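Local coordinates for necrotic enteritis toxin B (Clostridium perfringens, PDB 4I0N), which forms pores, probably in host cell membranes, as a secreted toxin with the alpha-hemolysin fold associated with necrotic enteritis, at residues M79-T84 / Q191-S196; S66-F71 / T207-L212. All blocks are in the same frame, centred on the assembly; numbering follows the deposited sequence.

Contact 1 of 2, residues M79-T84 / Q191-S196; sequences MKWPET and QLFMKS
Trp-81 and Phe-193 form a T-shaped aromatic pair in a buried apolar cluster, where a loop after strand 165-172 lies against strand 76-92. The edge of the phenyl ring is directed at the indole face, with the planes at 77° and the centroid of the five-membered ring of Trp-81 4.8 Å from that of Phe-193. Phe-193 CE2 does most of the touching: it stands over the centre of the indole and comes within 3.5 Å of Trp-81 CE2, while CZ sits nearer the six-membered ring. Trp-81 reaches this place with CG lying between its backbone N and carbonyl carbon (chi1 64°), a crowded position that turns the indole toward the loop.

Met-79, two residues earlier on the same side of the strand, packs on the phenyl ring. Its chain is extended, CG anti to the backbone N (chi1 173°), and carries the methyl Met-79 CE over one face of the ring in a CH-pi contact, 3.7 Å from the Phe-193 ring centroid. The sulfur approaches the same ring obliquely, a Met-aromatic contact with Met-79 SD 4.5 Å from the Phe-193 centroid. Leu-192 CG packs on the opposite face, so the phenyl is held between two aliphatic groups while its edge meets the indole. In the alpha-hemolysin fold of this family, this part of the chain probably belongs to the rim, the region placed near the membrane in the assembled pore. Ile-216, from the short helix 214-217, touches Met-79, Trp-81 and Phe-193, and Phe-172 makes a further edge-to-face pair with Trp-81. The indole nitrogen, buried like the rest of the ring, is satisfied by a hydrogen bond to Asn-263 OD1. On the six-membered part of the indole, Leu-192 CD2 comes obliquely to within 3.6 Å of Trp-81 CZ2.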
loop_
_atom_site.group_PDB
_atom_site.type_symbol
_atom_site.label_atom_id
_atom_site.label_comp_id
_atom_site.label_asym_id
_atom_site.label_seq_id
_atom_site.Cartn_x
_atom_site.Cartn_y
_atom_site.Cartn_z
ATOM N N MET A 79 -8.138 -21.726 -4.877
ATOM C CA MET A 79 -8.287 -20.284 -5.019
ATOM C C MET A 79 -7.017 -19.610 -4.528
ATOM O O MET A 79 -6.689 -19.687 -3.338
ATOM C CB MET A 79 -9.492 -19.807 -4.199
ATOM C CG MET A 79 -9.633 -18.264 -4.137
ATOM S SD MET A 79 -11.105 -17.854 -3.173
ATOM C CE MET A 79 -10.751 -16.179 -2.648
ATOM N N LYS A 80 -6.289 -18.971 -5.448
ATOM C CA LYS A 80 -5.156 -18.150 -5.073
ATOM C C LYS A 80 -5.656 -16.740 -4.757
ATOM O O LYS A 80 -6.398 -16.152 -5.553
ATOM C CB LYS A 80 -4.115 -18.112 -6.201
ATOM C CG LYS A 80 -2.852 -17.356 -5.787
ATOM C CD LYS A 80 -1.814 -17.322 -6.878
ATOM C CE LYS A 80 -2.198 -16.392 -8.044
ATOM N NZ LYS A 80 -2.137 -14.940 -7.666
ATOM N N TRP A 81 -5.210 -16.170 -3.637
ATOM C CA TRP A 81 -5.766 -14.899 -3.168
ATOM C C TRP A 81 -4.673 -14.120 -2.421
ATOM O O TRP A 81 -3.705 -14.729 -1.962
ATOM C CB TRP A 81 -7.005 -15.157 -2.286
ATOM C CG TRP A 81 -6.706 -15.908 -1.024
ATOM C CD1 TRP A 81 -6.480 -17.254 -0.888
ATOM C CD2 TRP A 81 -6.565 -15.341 0.275
ATOM N NE1 TRP A 81 -6.229 -17.559 0.439
ATOM C CE2 TRP A 81 -6.250 -16.397 1.166
ATOM C CE3 TRP A 81 -6.662 -14.029 0.775
ATOM C CZ2 TRP A 81 -6.043 -16.194 2.538
ATOM C CZ3 TRP A 81 -6.472 -13.818 2.139
ATOM C CH2 TRP A 81 -6.168 -14.907 3.011
ATOM N N PRO A 82 -4.795 -12.778 -2.360
ATOM C CA PRO A 82 -3.737 -11.977 -1.739
ATOM C C PRO A 82 -3.932 -11.850 -0.232
ATOM O O PRO A 82 -4.946 -11.300 0.236
ATOM C CB PRO A 82 -3.884 -10.620 -2.433
ATOM C CG PRO A 82 -5.342 -10.510 -2.697
ATOM C CD PRO A 82 -5.774 -11.936 -3.073
ATOM N N GLU A 83 -2.978 -12.383 0.525
ATOM C CA GLU A 83 -3.096 -12.367 1.972
ATOM C C GLU A 83 -2.457 -11.114 2.555
ATOM O O GLU A 83 -2.930 -10.609 3.577
ATOM C CB GLU A 83 -2.532 -13.659 2.586
ATOM C CG GLU A 83 -2.780 -13.798 4.111
ATOM C CD GLU A 83 -1.742 -13.074 4.960
ATOM O OE1 GLU A 83 -0.661 -12.711 4.429
ATOM O OE2 GLU A 83 -2.018 -12.861 6.167
ATOM N N THR A 84 -1.395 -10.615 1.912
ATOM C CA THR A 84 -0.713 -9.379 2.350
ATOM C C THR A 84 -0.262 -8.551 1.150
ATOM O O THR A 84 0.394 -9.073 0.229
ATOM C CB THR A 84 0.535 -9.647 3.291
ATOM O OG1 THR A 84 0.102 -10.251 4.526
ATOM C CG2 THR A 84 1.260 -8.317 3.622
ATOM N N GLN A 191 -12.840 -23.056 6.701
ATOM C CA GLN A 191 -13.978 -22.725 5.840
ATOM C C GLN A 191 -13.862 -21.351 5.173
ATOM O O GLN A 191 -14.817 -20.881 4.553
ATOM C CB GLN A 191 -15.278 -22.844 6.657
ATOM C CG GLN A 191 -15.618 -24.290 6.999
ATOM C CD GLN A 191 -16.618 -24.381 8.109
ATOM O OE1 GLN A 191 -17.826 -24.520 7.864
ATOM N NE2 GLN A 191 -16.141 -24.273 9.343
ATOM N N LEU A 192 -12.696 -20.718 5.315
ATOM C CA LEU A 192 -12.409 -19.361 4.804
ATOM C C LEU A 192 -13.247 -18.880 3.605
ATOM O O LEU A 192 -14.012 -17.919 3.733
ATOM C CB LEU A 192 -10.907 -19.240 4.503
ATOM C CG LEU A 192 -10.255 -17.872 4.313
ATOM C CD1 LEU A 192 -10.502 -16.984 5.502
ATOM C CD2 LEU A 192 -8.755 -18.065 4.073
ATOM N N PHE A 193 -13.101 -19.523 2.445
ATOM C CA PHE A 193 -13.856 -19.096 1.259
ATOM C C PHE A 193 -14.703 -20.215 0.692
ATOM O O PHE A 193 -14.982 -20.248 -0.505
ATOM C CB PHE A 193 -12.933 -18.533 0.159
ATOM C CG PHE A 193 -11.985 -17.451 0.639
ATOM C CD1 PHE A 193 -12.470 -16.230 1.103
ATOM C CD2 PHE A 193 -10.602 -17.652 0.577
ATOM C CE1 PHE A 193 -11.595 -15.227 1.520
ATOM C CE2 PHE A 193 -9.719 -16.663 1.002
ATOM C CZ PHE A 193 -10.221 -15.445 1.477
ATOM N N MET A 194 -15.141 -21.108 1.568
ATOM C CA MET A 194 -15.972 -22.254 1.175
ATOM C C MET A 194 -17.429 -21.832 0.999
ATOM O O MET A 194 -18.077 -21.389 1.959
ATOM C CB MET A 194 -15.837 -23.357 2.231
ATOM C CG MET A 194 -16.615 -24.648 1.918
ATOM S SD MET A 194 -16.665 -25.800 3.310
ATOM C CE MET A 194 -14.954 -26.371 3.355
ATOM N N LYS A 195 -17.945 -21.951 -0.219
ATOM C CA LYS A 195 -19.333 -21.540 -0.514
ATOM C C LYS A 195 -20.354 -22.494 0.115
ATOM O O LYS A 195 -21.328 -22.049 0.742
ATOM C CB LYS A 195 -19.535 -21.414 -2.028
ATOM C CG LYS A 195 -20.864 -20.832 -2.486
ATOM C CD LYS A 195 -20.815 -20.616 -3.994
ATOM C CE LYS A 195 -22.130 -20.075 -4.532
ATOM N NZ LYS A 195 -21.971 -19.619 -5.951
ATOM N N SER A 196 -20.114 -23.800 -0.025
ATOM C CA SER A 196 -20.991 -24.831 0.551
ATOM C C SER A 196 -20.206 -25.997 1.145
ATOM O O SER A 196 -19.236 -26.461 0.559
ATOM C CB SER A 196 -21.970 -25.372 -0.507
ATOM O OG SER A 196 -22.779 -26.401 0.030
#

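Contact 2 of 2, residues S66-F71 / T207-L212; sequences SDKQIF and TDDRDL
Lys-68 reaches across to Asp-209 and Leu-212 with a side chain that changes partner along its length. CB points toward the 207-212 segment. Lys-68 CG, anti to the backbone N (chi1 -170°), lies 3.5 Å from Lys-80 O on strand 76-92. CD is the apolar point of the crossing: Lys-68 CD meets Leu-212 CD1 at 3.9 Å, while the side chain also touches Met-79. Rotation about the CG-CD bond (chi3 86°) bends the chain and brings Lys-68 CE alongside the carboxylate, 3.6 Å from Asp-209 OD1. At the tip, Lys-68 NZ then donates a hydrogen bond of 2.7 Å to Asp-209 OD1 as part of a salt bridge. It arrives from above the carboxylate plane, 45° out of it, and favours one oxygen clearly, since Asp-209 OD2 remains 3.9 Å from Lys-68 NZ.

Asp-209 opens a single 3-10 turn, 209-211, in the long loop that precedes helix 214-217, and the lysine comes from the short link between strands 53-65 and 69-72. The salt bridge therefore joins this loop to the link just ahead of strand 69-72, which pairs with strand 76-92, in what is probably the rim region of the leukocidin-type fold. A water gives the ammonium a second partner: it accepts from Lys-68 NZ at 3.1 Å and donates to Thr-207 O at 2.8 Å, so the lysine grips the loop both at the 3-10 turn and just ahead of it. A bound magnesium ion lies about 4 Å from the side chain of Asp-209, farther than direct coordination would require, and its charge would probably add to that of the lysine in favouring the ionised carboxylate.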
loop_
_atom_site.group_PDB
_atom_site.type_symbol
_atom_site.label_atom_id
_atom_site.label_comp_id
_atom_site.label_asym_id
_atom_site.label_seq_id
_atom_site.Cartn_x
_atom_site.Cartn_y
_atom_site.Cartn_z
ATOM N N SER A 66 -5.304 -7.807 -7.454
ATOM C CA SER A 66 -5.369 -8.916 -6.501
ATOM C C SER A 66 -4.820 -10.195 -7.132
ATOM O O SER A 66 -4.276 -11.060 -6.441
ATOM C CB SER A 66 -6.813 -9.159 -6.026
ATOM O OG SER A 66 -7.664 -9.539 -7.106
ATOM N N ASP A 67 -5.003 -10.307 -8.443
ATOM C CA ASP A 67 -4.705 -11.539 -9.189
ATOM C C ASP A 67 -5.377 -12.769 -8.584
ATOM O O ASP A 67 -4.837 -13.877 -8.623
ATOM C CB ASP A 67 -3.195 -11.753 -9.300
ATOM C CG ASP A 67 -2.831 -12.774 -10.349
ATOM O OD1 ASP A 67 -3.411 -12.723 -11.450
ATOM O OD2 ASP A 67 -1.998 -13.647 -10.058
ATOM N N LYS A 68 -6.581 -12.588 -8.045
ATOM C CA LYS A 68 -7.338 -13.737 -7.536
ATOM C C LYS A 68 -7.645 -14.676 -8.690
ATOM O O LYS A 68 -8.057 -14.233 -9.756
ATOM C CB LYS A 68 -8.665 -13.300 -6.918
ATOM C CG LYS A 68 -9.367 -14.426 -6.172
ATOM C CD LYS A 68 -10.893 -14.274 -6.193
ATOM C CE LYS A 68 -11.501 -14.878 -7.415
ATOM N NZ LYS A 68 -12.975 -14.810 -7.382
ATOM N N GLN A 69 -7.447 -15.971 -8.471
ATOM C CA GLN A 69 -7.606 -16.964 -9.548
ATOM C C GLN A 69 -8.230 -18.196 -8.951
ATOM O O GLN A 69 -7.908 -18.546 -7.832
ATOM C CB GLN A 69 -6.237 -17.355 -10.135
ATOM C CG GLN A 69 -5.539 -16.224 -10.826
ATOM C CD GLN A 69 -4.240 -16.601 -11.486
ATOM O OE1 GLN A 69 -3.801 -17.750 -11.443
ATOM N NE2 GLN A 69 -3.609 -15.621 -12.115
ATOM N N ILE A 70 -9.082 -18.870 -9.720
ATOM C CA ILE A 70 -9.702 -20.108 -9.260
ATOM C C ILE A 70 -9.429 -21.203 -10.276
ATOM O O ILE A 70 -9.504 -20.957 -11.491
ATOM C CB ILE A 70 -11.222 -19.918 -9.044
ATOM C CG1 ILE A 70 -11.471 -19.123 -7.752
ATOM C CG2 ILE A 70 -11.979 -21.283 -9.051
ATOM C CD1 ILE A 70 -12.883 -18.569 -7.647
ATOM N N PHE A 71 -9.069 -22.392 -9.778
ATOM C CA PHE A 71 -8.889 -23.575 -10.623
ATOM C C PHE A 71 -9.638 -24.719 -9.962
ATOM O O PHE A 71 -9.979 -24.652 -8.767
ATOM C CB PHE A 71 -7.408 -23.953 -10.778
ATOM C CG PHE A 71 -6.519 -22.806 -11.180
ATOM C CD1 PHE A 71 -6.142 -22.634 -12.500
ATOM C CD2 PHE A 71 -6.063 -21.894 -10.227
ATOM C CE1 PHE A 71 -5.304 -21.556 -12.875
ATOM C CE2 PHE A 71 -5.239 -20.827 -10.590
ATOM C CZ PHE A 71 -4.862 -20.660 -11.916
ATOM N N THR A 207 -16.371 -18.638 -2.478
ATOM C CA THR A 207 -17.115 -17.384 -2.288
ATOM C C THR A 207 -17.179 -16.564 -3.591
ATOM O O THR A 207 -16.150 -16.324 -4.221
ATOM C CB THR A 207 -16.437 -16.543 -1.168
ATOM O OG1 THR A 207 -16.290 -17.358 -0.007
ATOM C CG2 THR A 207 -17.253 -15.303 -0.808
ATOM N N ASP A 208 -18.383 -16.143 -3.987
ATOM C CA ASP A 208 -18.569 -15.244 -5.140
ATOM C C ASP A 208 -17.829 -13.924 -4.948
ATOM O O ASP A 208 -17.715 -13.450 -3.815
ATOM C CB ASP A 208 -20.060 -14.942 -5.344
ATOM C CG ASP A 208 -20.860 -16.168 -5.736
ATOM O OD1 ASP A 208 -20.272 -17.093 -6.340
ATOM O OD2 ASP A 208 -22.087 -16.207 -5.444
ATOM N N ASP A 209 -17.354 -13.331 -6.045
ATOM C CA ASP A 209 -16.654 -12.033 -6.005
ATOM C C ASP A 209 -17.390 -10.950 -5.243
ATOM O O ASP A 209 -16.778 -10.218 -4.483
ATOM C CB ASP A 209 -16.368 -11.482 -7.400
ATOM C CG ASP A 209 -15.132 -12.078 -8.042
ATOM O OD1 ASP A 209 -14.107 -12.323 -7.369
ATOM O OD2 ASP A 209 -15.197 -12.281 -9.260
ATOM N N ARG A 210 -18.701 -10.827 -5.472
ATOM C CA ARG A 210 -19.498 -9.788 -4.800
ATOM C C ARG A 210 -19.582 -9.963 -3.272
ATOM O O ARG A 210 -19.927 -9.007 -2.555
ATOM C CB ARG A 210 -20.903 -9.715 -5.416
ATOM N N ASP A 211 -19.241 -11.159 -2.776
ATOM C CA ASP A 211 -19.204 -11.416 -1.335
ATOM C C ASP A 211 -17.796 -11.369 -0.741
ATOM O O ASP A 211 -17.635 -11.673 0.432
ATOM C CB ASP A 211 -19.806 -12.780 -1.004
ATOM C CG ASP A 211 -21.236 -12.923 -1.483
ATOM O OD1 ASP A 211 -21.951 -11.899 -1.569
ATOM O OD2 ASP A 211 -21.627 -14.067 -1.785
ATOM N N LEU A 212 -16.791 -11.046 -1.561
ATOM C CA LEU A 212 -15.422 -10.930 -1.087
ATOM C C LEU A 212 -15.063 -9.465 -0.896
ATOM O O LEU A 212 -15.617 -8.583 -1.554
ATOM C CB LEU A 212 -14.460 -11.526 -2.122
ATOM C CG LEU A 212 -14.436 -13.026 -2.331
ATOM C CD1 LEU A 212 -13.620 -13.312 -3.571
ATOM C CD2 LEU A 212 -13.836 -13.702 -1.114
HETATM O O HOH W 1 -13.506 -16.606 -4.955
#

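Overall arrangement
From the N terminus, the chain first meets residues 66-71, which lead into strand 69-72, and then 79-84 on the neighbouring antiparallel strand 76-92. After the intervening strands, including 165-172, it enters the long loop that supplies 191-196 and then 207-212, ahead of helix 214-217. Contact 2 thus closes the wider loop of chain and contact 1 is nested inside it. With centres about 8 Å apart, the two contacts fasten successive parts of one loop to strand 76-92 and to the link leading into its neighbour, strand 69-72, the first through a buried apolar cluster and the second at the surface. A salt bridge between Lys-80 and Asp-67 and packing of Phe-193 on Leu-212 connect them directly.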